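Local atomic coordinates of acetone carboxylase alpha subunit (Xanthobacter autotrophicus Py2, PDB entry 5M45), a protein that is the alpha subunit of a multi-subunit enzyme and belongs to the hydantoinase B/oxoprolinase family. Residues Y288-G292 with A410-G414; S351-I356 with L404-W408. All coordinates share one frame; numbering follows the deposited sequence.

Overall arrangement
Helix 401-422 is common to both contacts. With residues 404-408 it packs against helix 349-361 in interaction 2, and nearly two turns further on, with 410-414, against strand 286-297 in interaction 1. The centres lie about 12 Å apart, and the two meet where Leu411 CD1 touches Ile356 CG1 at 3.7 Å. In sequence the helix pair is nested inside the loop interaction 1 closes. Both contacts are buried, and all four segments belong to the hydantoinase B/oxoprolinase region. Interaction 2 is the more central, about 7 Å from the chain centre, with the side chain of Leu404 about 10 Å from the bound manganese ion and that of Ser351 about 10 Å from the ligand 3,6,9,12,15-pentaoxaheptadecan-1-ol.

Interaction 1: residues Y288-G292 with A410-G414; sequences YRQVG and ALWRG
Arg413 reaches back from the helix to the strand backbone and gives a hydrogen bond from NH2 to Val291 O (3.1 Å, N-H...O angle 152°). The acceptor lies in the guanidinium plane, although NH2 itself is tilted from the carbonyl plane. A bend at chi3 (-55°) turns the guanidinium toward the strand. Two waters sit at the same guanidinium's edge: one links NH1 to Val291 O and the other NH2 to Val291 N, tying both peptide groups flanking Val291 to one arginine.

The segments run nearly antiparallel, at 157° with axes 7.8 Å apart. Helix 401-422 here packs against strand 286-297, outermost within this chain in a mixed four-stranded sheet, which at Tyr288 continues into a strand of another protein's chain.

The remaining contacts are close packing, mostly against backbone atoms. Gln290 CG lies 3.4 Å from Ala410 O, while Gln290 OE1 comes within 3.3 Å of Gly414 CA, where the helix surface has no side chain. The amide's NE2 turns back to Tyr288 O in a weak hydrogen bond. Ala410 CB rests on Val291 O at 3.7 Å. Gly414 O approaches the Tyr288 ring obliquely, nearest CD2 (3.2 Å); the phenol OH bonds to Ile284 O.

Interaction 2: residues S351-I356 with L404-W408; sequences SFTSGI and LVSAW
Trp408 and Phe352 meet through different first torsions. The tryptophan CG stands anti to its own carbonyl carbon, and the indole extends to helix 349-361; the phenylalanine CG is anti to the backbone N (chi1 -174°), which swings the ring toward residues 404-408. Indole NE1 gives a hydrogen bond to Phe352 O (3.1 Å, N-H...O angle 139°). It meets a lone pair in the carbonyl plane, yet the oxygen is tilted out of the indole plane, a bent bond by which the buried N-H finds an acceptor in the backbone of the partner helix.

The six-membered ring is laid against Gly355, whose CA makes a CH-pi contact 3.8 Å from the ring centroid; on the other side of the indole, Leu404 O lies near CG and CD2, and the indole is sandwiched between the two helix backbones. Ile356 CG1 touches Trp408 CD1 at 3.8 Å. Trp408 NE1 also sits over one face of the Phe352 ring, whose edge receives Leu404 CD2 (3.8 Å from CD1) and Ala407 CB (3.9 Å from CE1).

The segment axes cross at -48° and stay 10.5 Å apart, a separation spanned largely by the indole. Around the pair, Phe334 stacks edge-to-face on Phe352, Trp401 at the start of helix 401-422 touches Trp408, strand 313-324 meets Ala407 through Ala318, and Phe380 of strand 378-381 packs on Ile356.

Interaction 1: residues Y288-G292 with A410-G414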
ATOM      1  N   TYR A 288      35.951 -16.824  18.175  1.00 14.67           N
ATOM      2  CA  TYR A 288      34.852 -16.896  19.168  1.00 14.53           C
ATOM      3  C   TYR A 288      33.615 -17.481  18.462  1.00 14.54           C
ATOM      4  O   TYR A 288      33.259 -17.008  17.356  1.00 14.72           O
ATOM      5  CB  TYR A 288      34.515 -15.488  19.709  1.00 14.43           C
ATOM      6  CG  TYR A 288      35.688 -14.754  20.368  1.00 14.67           C
ATOM      7  CD1 TYR A 288      36.692 -14.143  19.595  1.00 14.97           C
ATOM      8  CD2 TYR A 288      35.787 -14.646  21.741  1.00 14.71           C
ATOM      9  CE1 TYR A 288      37.771 -13.505  20.178  1.00 15.19           C
ATOM     10  CE2 TYR A 288      36.859 -13.988  22.334  1.00 15.09           C
ATOM     11  CZ  TYR A 288      37.853 -13.421  21.557  1.00 15.14           C
ATOM     12  OH  TYR A 288      38.928 -12.775  22.145  1.00 15.51           O
ATOM     13  N   ARG A 289      32.963 -18.487  19.060  1.00 14.22           N
ATOM     14  CA  ARG A 289      31.826 -19.159  18.439  1.00 14.08           C
ATOM     15  C   ARG A 289      30.607 -19.105  19.387  1.00 13.75           C
ATOM     16  O   ARG A 289      30.728 -19.397  20.568  1.00 13.62           O
ATOM     17  CB  ARG A 289      32.168 -20.627  18.085  1.00 14.45           C
ATOM     18  CG  ARG A 289      33.456 -20.795  17.281  1.00 14.78           C
ATOM     19  CD  ARG A 289      33.825 -22.270  17.029  1.00 15.28           C
ATOM     20  NE  ARG A 289      35.202 -22.348  16.488  1.00 15.70           N
ATOM     21  CZ  ARG A 289      36.322 -22.318  17.213  1.00 16.29           C
ATOM     22  NH1 ARG A 289      36.319 -22.285  18.571  1.00 16.38           N
ATOM     23  NH2 ARG A 289      37.477 -22.371  16.591  1.00 16.68           N
ATOM     24  N   GLN A 290      29.456 -18.710  18.845  1.00 13.26           N
ATOM     25  CA  GLN A 290      28.222 -18.532  19.617  1.00 13.17           C
ATOM     26  C   GLN A 290      26.990 -18.597  18.703  1.00 13.03           C
ATOM     27  O   GLN A 290      27.122 -18.580  17.458  1.00 13.14           O
ATOM     28  CB  GLN A 290      28.254 -17.231  20.443  1.00 13.06           C
ATOM     29  CG  GLN A 290      28.554 -15.952  19.645  1.00 13.00           C
ATOM     30  CD  GLN A 290      30.070 -15.748  19.379  1.00 13.15           C
ATOM     31  OE1 GLN A 290      30.864 -15.703  20.325  1.00 12.95           O
ATOM     32  NE2 GLN A 290      30.457 -15.654  18.101  1.00 13.12           N
ATOM     33  N   VAL A 291      25.798 -18.686  19.309  1.00 12.81           N
ATOM     34  CA  VAL A 291      24.557 -18.874  18.545  1.00 12.65           C
ATOM     35  C   VAL A 291      23.347 -18.296  19.311  1.00 12.57           C
ATOM     36  O   VAL A 291      23.350 -18.243  20.555  1.00 13.00           O
ATOM     37  CB  VAL A 291      24.362 -20.350  18.162  1.00 12.72           C
ATOM     38  CG1 VAL A 291      24.218 -21.225  19.382  1.00 12.80           C
ATOM     39  CG2 VAL A 291      23.191 -20.563  17.215  1.00 12.68           C
ATOM     40  N   GLY A 292      22.332 -17.847  18.563  1.00 12.21           N
ATOM     41  CA  GLY A 292      21.020 -17.492  19.125  1.00 11.86           C
ATOM     42  C   GLY A 292      19.864 -18.098  18.322  1.00 11.73           C
ATOM     43  O   GLY A 292      20.038 -18.438  17.160  1.00 11.48           O
ATOM     44  N   ALA A 410      23.927 -12.807  21.231  1.00 13.06           N
ATOM     45  CA  ALA A 410      25.073 -13.724  21.319  1.00 13.40           C
ATOM     46  C   ALA A 410      26.428 -13.025  21.112  1.00 13.75           C
ATOM     47  O   ALA A 410      27.432 -13.466  21.664  1.00 13.73           O
ATOM     48  CB  ALA A 410      24.915 -14.858  20.332  1.00 13.49           C
ATOM     49  N   LEU A 411      26.462 -11.925  20.352  1.00 14.01           N
ATOM     50  CA  LEU A 411      27.717 -11.232  20.076  1.00 14.82           C
ATOM     51  C   LEU A 411      28.296 -10.564  21.323  1.00 14.87           C
ATOM     52  O   LEU A 411      29.513 -10.495  21.477  1.00 14.14           O
ATOM     53  CB  LEU A 411      27.595 -10.239  18.908  1.00 15.34           C
ATOM     54  CG  LEU A 411      26.837 -10.795  17.657  1.00 16.28           C
ATOM     55  CD1 LEU A 411      26.755  -9.806  16.501  1.00 16.78           C
ATOM     56  CD2 LEU A 411      27.371 -12.111  17.112  1.00 16.94           C
ATOM     57  N   TRP A 412      27.435 -10.088  22.240  1.00 15.28           N
ATOM     58  CA  TRP A 412      27.914  -9.597  23.556  1.00 16.01           C
ATOM     59  C   TRP A 412      28.685 -10.671  24.331  1.00 16.04           C
ATOM     60  O   TRP A 412      29.672 -10.368  25.011  1.00 16.03           O
ATOM     61  CB  TRP A 412      26.753  -9.187  24.475  1.00 16.90           C
ATOM     62  CG  TRP A 412      25.979  -7.965  24.147  1.00 17.57           C
ATOM     63  CD1 TRP A 412      24.847  -7.900  23.380  1.00 17.99           C
ATOM     64  CD2 TRP A 412      26.205  -6.620  24.648  1.00 17.95           C
ATOM     65  NE1 TRP A 412      24.371  -6.594  23.364  1.00 18.12           N
ATOM     66  CE2 TRP A 412      25.181  -5.802  24.137  1.00 18.08           C
ATOM     67  CE3 TRP A 412      27.170  -6.052  25.483  1.00 18.65           C
ATOM     68  CZ2 TRP A 412      25.092  -4.435  24.418  1.00 18.41           C
ATOM     69  CZ3 TRP A 412      27.092  -4.697  25.782  1.00 18.51           C
ATOM     70  CH2 TRP A 412      26.050  -3.897  25.258  1.00 18.47           C
ATOM     71  N   ARG A 413      28.239 -11.933  24.251  1.00 15.71           N
ATOM     72  CA  ARG A 413      28.918 -13.006  24.952  1.00 15.54           C
ATOM     73  C   ARG A 413      30.334 -13.251  24.419  1.00 15.70           C
ATOM     74  O   ARG A 413      31.297 -13.422  25.194  1.00 15.69           O
ATOM     75  CB  ARG A 413      28.104 -14.312  24.923  1.00 15.60           C
ATOM     76  CG  ARG A 413      26.757 -14.194  25.613  1.00 15.43           C
ATOM     77  CD  ARG A 413      26.147 -15.569  26.003  1.00 15.15           C
ATOM     78  NE  ARG A 413      26.027 -16.475  24.865  1.00 14.97           N
ATOM     79  CZ  ARG A 413      25.021 -16.482  23.973  1.00 14.84           C
ATOM     80  NH1 ARG A 413      23.978 -15.642  24.047  1.00 14.54           N
ATOM     81  NH2 ARG A 413      25.050 -17.381  22.977  1.00 15.00           N
ATOM     82  N   GLY A 414      30.482 -13.262  23.095  1.00 15.53           N
ATOM     83  CA  GLY A 414      31.816 -13.420  22.520  1.00 15.88           C
ATOM     84  C   GLY A 414      32.770 -12.309  22.899  1.00 15.93           C
ATOM     85  O   GLY A 414      33.896 -12.565  23.349  1.00 15.89           O
TER
HETATM   86  O   HOH W   1      21.857 -16.154  22.188  1.00 12.10           O
HETATM   87  O   HOH W   2      26.592 -19.670  22.248  1.00 12.25           O

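Interaction 2: residues S351-I356 with L404-W408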
ATOM      1  N   SER A 351      20.011  -3.516   7.758  1.00 11.55           N
ATOM      2  CA  SER A 351      19.482  -3.465   9.121  1.00 11.32           C
ATOM      3  C   SER A 351      20.229  -4.440  10.063  1.00 11.28           C
ATOM      4  O   SER A 351      20.487  -4.103  11.214  1.00 10.68           O
ATOM      5  CB  SER A 351      17.970  -3.727   9.139  1.00 11.22           C
ATOM      6  OG  SER A 351      17.636  -5.010   8.583  1.00 11.21           O
ATOM      7  N   PHE A 352      20.562  -5.640   9.563  1.00 11.31           N
ATOM      8  CA  PHE A 352      21.299  -6.589  10.365  1.00 11.51           C
ATOM      9  C   PHE A 352      22.685  -6.075  10.799  1.00 11.65           C
ATOM     10  O   PHE A 352      23.013  -6.111  11.990  1.00 11.75           O
ATOM     11  CB  PHE A 352      21.444  -7.941   9.646  1.00 11.68           C
ATOM     12  CG  PHE A 352      22.072  -9.022  10.502  1.00 11.77           C
ATOM     13  CD1 PHE A 352      21.302  -9.717  11.413  1.00 11.85           C
ATOM     14  CD2 PHE A 352      23.401  -9.302  10.408  1.00 11.92           C
ATOM     15  CE1 PHE A 352      21.879 -10.702  12.234  1.00 11.87           C
ATOM     16  CE2 PHE A 352      23.985 -10.324  11.195  1.00 12.19           C
ATOM     17  CZ  PHE A 352      23.225 -10.999  12.122  1.00 12.04           C
ATOM     18  N   THR A 353      23.477  -5.577   9.859  1.00 11.86           N
ATOM     19  CA  THR A 353      24.831  -5.085  10.149  1.00 11.86           C
ATOM     20  C   THR A 353      24.845  -3.718  10.899  1.00 12.02           C
ATOM     21  O   THR A 353      25.748  -3.465  11.755  1.00 12.06           O
ATOM     22  CB  THR A 353      25.701  -5.016   8.888  1.00 12.01           C
ATOM     23  OG1 THR A 353      25.139  -4.110   7.930  1.00 11.97           O
ATOM     24  CG2 THR A 353      25.894  -6.417   8.267  1.00 11.98           C
ATOM     25  N   SER A 354      23.872  -2.856  10.600  1.00 11.88           N
ATOM     26  CA  SER A 354      23.699  -1.585  11.345  1.00 11.97           C
ATOM     27  C   SER A 354      23.396  -1.825  12.839  1.00 11.84           C
ATOM     28  O   SER A 354      23.902  -1.084  13.706  1.00 11.80           O
ATOM     29  CB  SER A 354      22.658  -0.657  10.700  1.00 11.95           C
ATOM     30  OG  SER A 354      23.075  -0.293   9.390  1.00 12.18           O
ATOM     31  N   GLY A 355      22.621  -2.873  13.142  1.00 11.66           N
ATOM     32  CA  GLY A 355      22.390  -3.246  14.531  1.00 11.80           C
ATOM     33  C   GLY A 355      23.631  -3.751  15.267  1.00 11.98           C
ATOM     34  O   GLY A 355      23.788  -3.509  16.477  1.00 12.16           O
ATOM     35  N   ILE A 356      24.512  -4.470  14.556  1.00 11.97           N
ATOM     36  CA  ILE A 356      25.804  -4.858  15.143  1.00 12.03           C
ATOM     37  C   ILE A 356      26.615  -3.593  15.478  1.00 12.17           C
ATOM     38  O   ILE A 356      27.261  -3.525  16.549  1.00 12.21           O
ATOM     39  CB  ILE A 356      26.576  -5.840  14.244  1.00 12.03           C
ATOM     40  CG1 ILE A 356      25.803  -7.167  14.119  1.00 11.94           C
ATOM     41  CG2 ILE A 356      28.007  -6.110  14.809  1.00 12.15           C
ATOM     42  CD1 ILE A 356      26.279  -8.088  12.976  1.00 12.02           C
ATOM     43  N   LEU A 404      16.097 -10.073  14.729  1.00 11.27           N
ATOM     44  CA  LEU A 404      17.305  -9.242  14.894  1.00 11.38           C
ATOM     45  C   LEU A 404      17.855  -9.221  16.336  1.00 11.34           C
ATOM     46  O   LEU A 404      19.030  -9.497  16.558  1.00 11.03           O
ATOM     47  CB  LEU A 404      17.033  -7.783  14.428  1.00 11.52           C
ATOM     48  CG  LEU A 404      16.817  -7.529  12.914  1.00 11.68           C
ATOM     49  CD1 LEU A 404      16.396  -6.084  12.665  1.00 11.76           C
ATOM     50  CD2 LEU A 404      18.071  -7.837  12.105  1.00 11.86           C
ATOM     51  N   VAL A 405      16.985  -8.903  17.310  1.00 11.53           N
ATOM     52  CA  VAL A 405      17.429  -8.770  18.724  1.00 11.75           C
ATOM     53  C   VAL A 405      17.847 -10.129  19.316  1.00 11.96           C
ATOM     54  O   VAL A 405      18.648 -10.169  20.275  1.00 11.96           O
ATOM     55  CB  VAL A 405      16.378  -8.096  19.642  1.00 11.77           C
ATOM     56  CG1 VAL A 405      15.925  -6.762  19.072  1.00 11.77           C
ATOM     57  CG2 VAL A 405      15.185  -8.996  19.899  1.00 11.83           C
ATOM     58  N   SER A 406      17.325 -11.219  18.722  1.00 11.94           N
ATOM     59  CA  SER A 406      17.598 -12.575  19.164  1.00 11.87           C
ATOM     60  C   SER A 406      18.945 -13.108  18.602  1.00 11.99           C
ATOM     61  O   SER A 406      19.556 -13.990  19.198  1.00 11.77           O
ATOM     62  CB  SER A 406      16.439 -13.504  18.731  1.00 11.83           C
ATOM     63  OG  SER A 406      15.198 -13.169  19.357  1.00 11.87           O
ATOM     64  N   ALA A 407      19.396 -12.568  17.468  1.00 11.98           N
ATOM     65  CA  ALA A 407      20.728 -12.867  16.920  1.00 12.28           C
ATOM     66  C   ALA A 407      21.835 -11.987  17.506  1.00 12.33           C
ATOM     67  O   ALA A 407      22.929 -12.482  17.776  1.00 12.43           O
ATOM     68  CB  ALA A 407      20.691 -12.720  15.404  1.00 12.27           C
ATOM     69  N   TRP A 408      21.562 -10.701  17.751  1.00 12.29           N
ATOM     70  CA  TRP A 408      22.601  -9.775  18.251  1.00 12.37           C
ATOM     71  C   TRP A 408      23.081 -10.106  19.680  1.00 12.46           C
ATOM     72  O   TRP A 408      24.263  -9.884  20.006  1.00 12.59           O
ATOM     73  CB  TRP A 408      22.160  -8.315  18.188  1.00 12.29           C
ATOM     74  CG  TRP A 408      21.859  -7.763  16.819  1.00 12.44           C
ATOM     75  CD1 TRP A 408      22.463  -8.088  15.650  1.00 12.65           C
ATOM     76  CD2 TRP A 408      20.870  -6.764  16.498  1.00 12.40           C
ATOM     77  NE1 TRP A 408      21.899  -7.375  14.596  1.00 12.52           N
ATOM     78  CE2 TRP A 408      20.915  -6.564  15.106  1.00 12.47           C
ATOM     79  CE3 TRP A 408      19.948  -6.036  17.257  1.00 12.41           C
ATOM     80  CZ2 TRP A 408      20.081  -5.656  14.459  1.00 12.39           C
ATOM     81  CZ3 TRP A 408      19.131  -5.110  16.603  1.00 12.57           C
ATOM     82  CH2 TRP A 408      19.186  -4.944  15.220  1.00 12.41           C
TER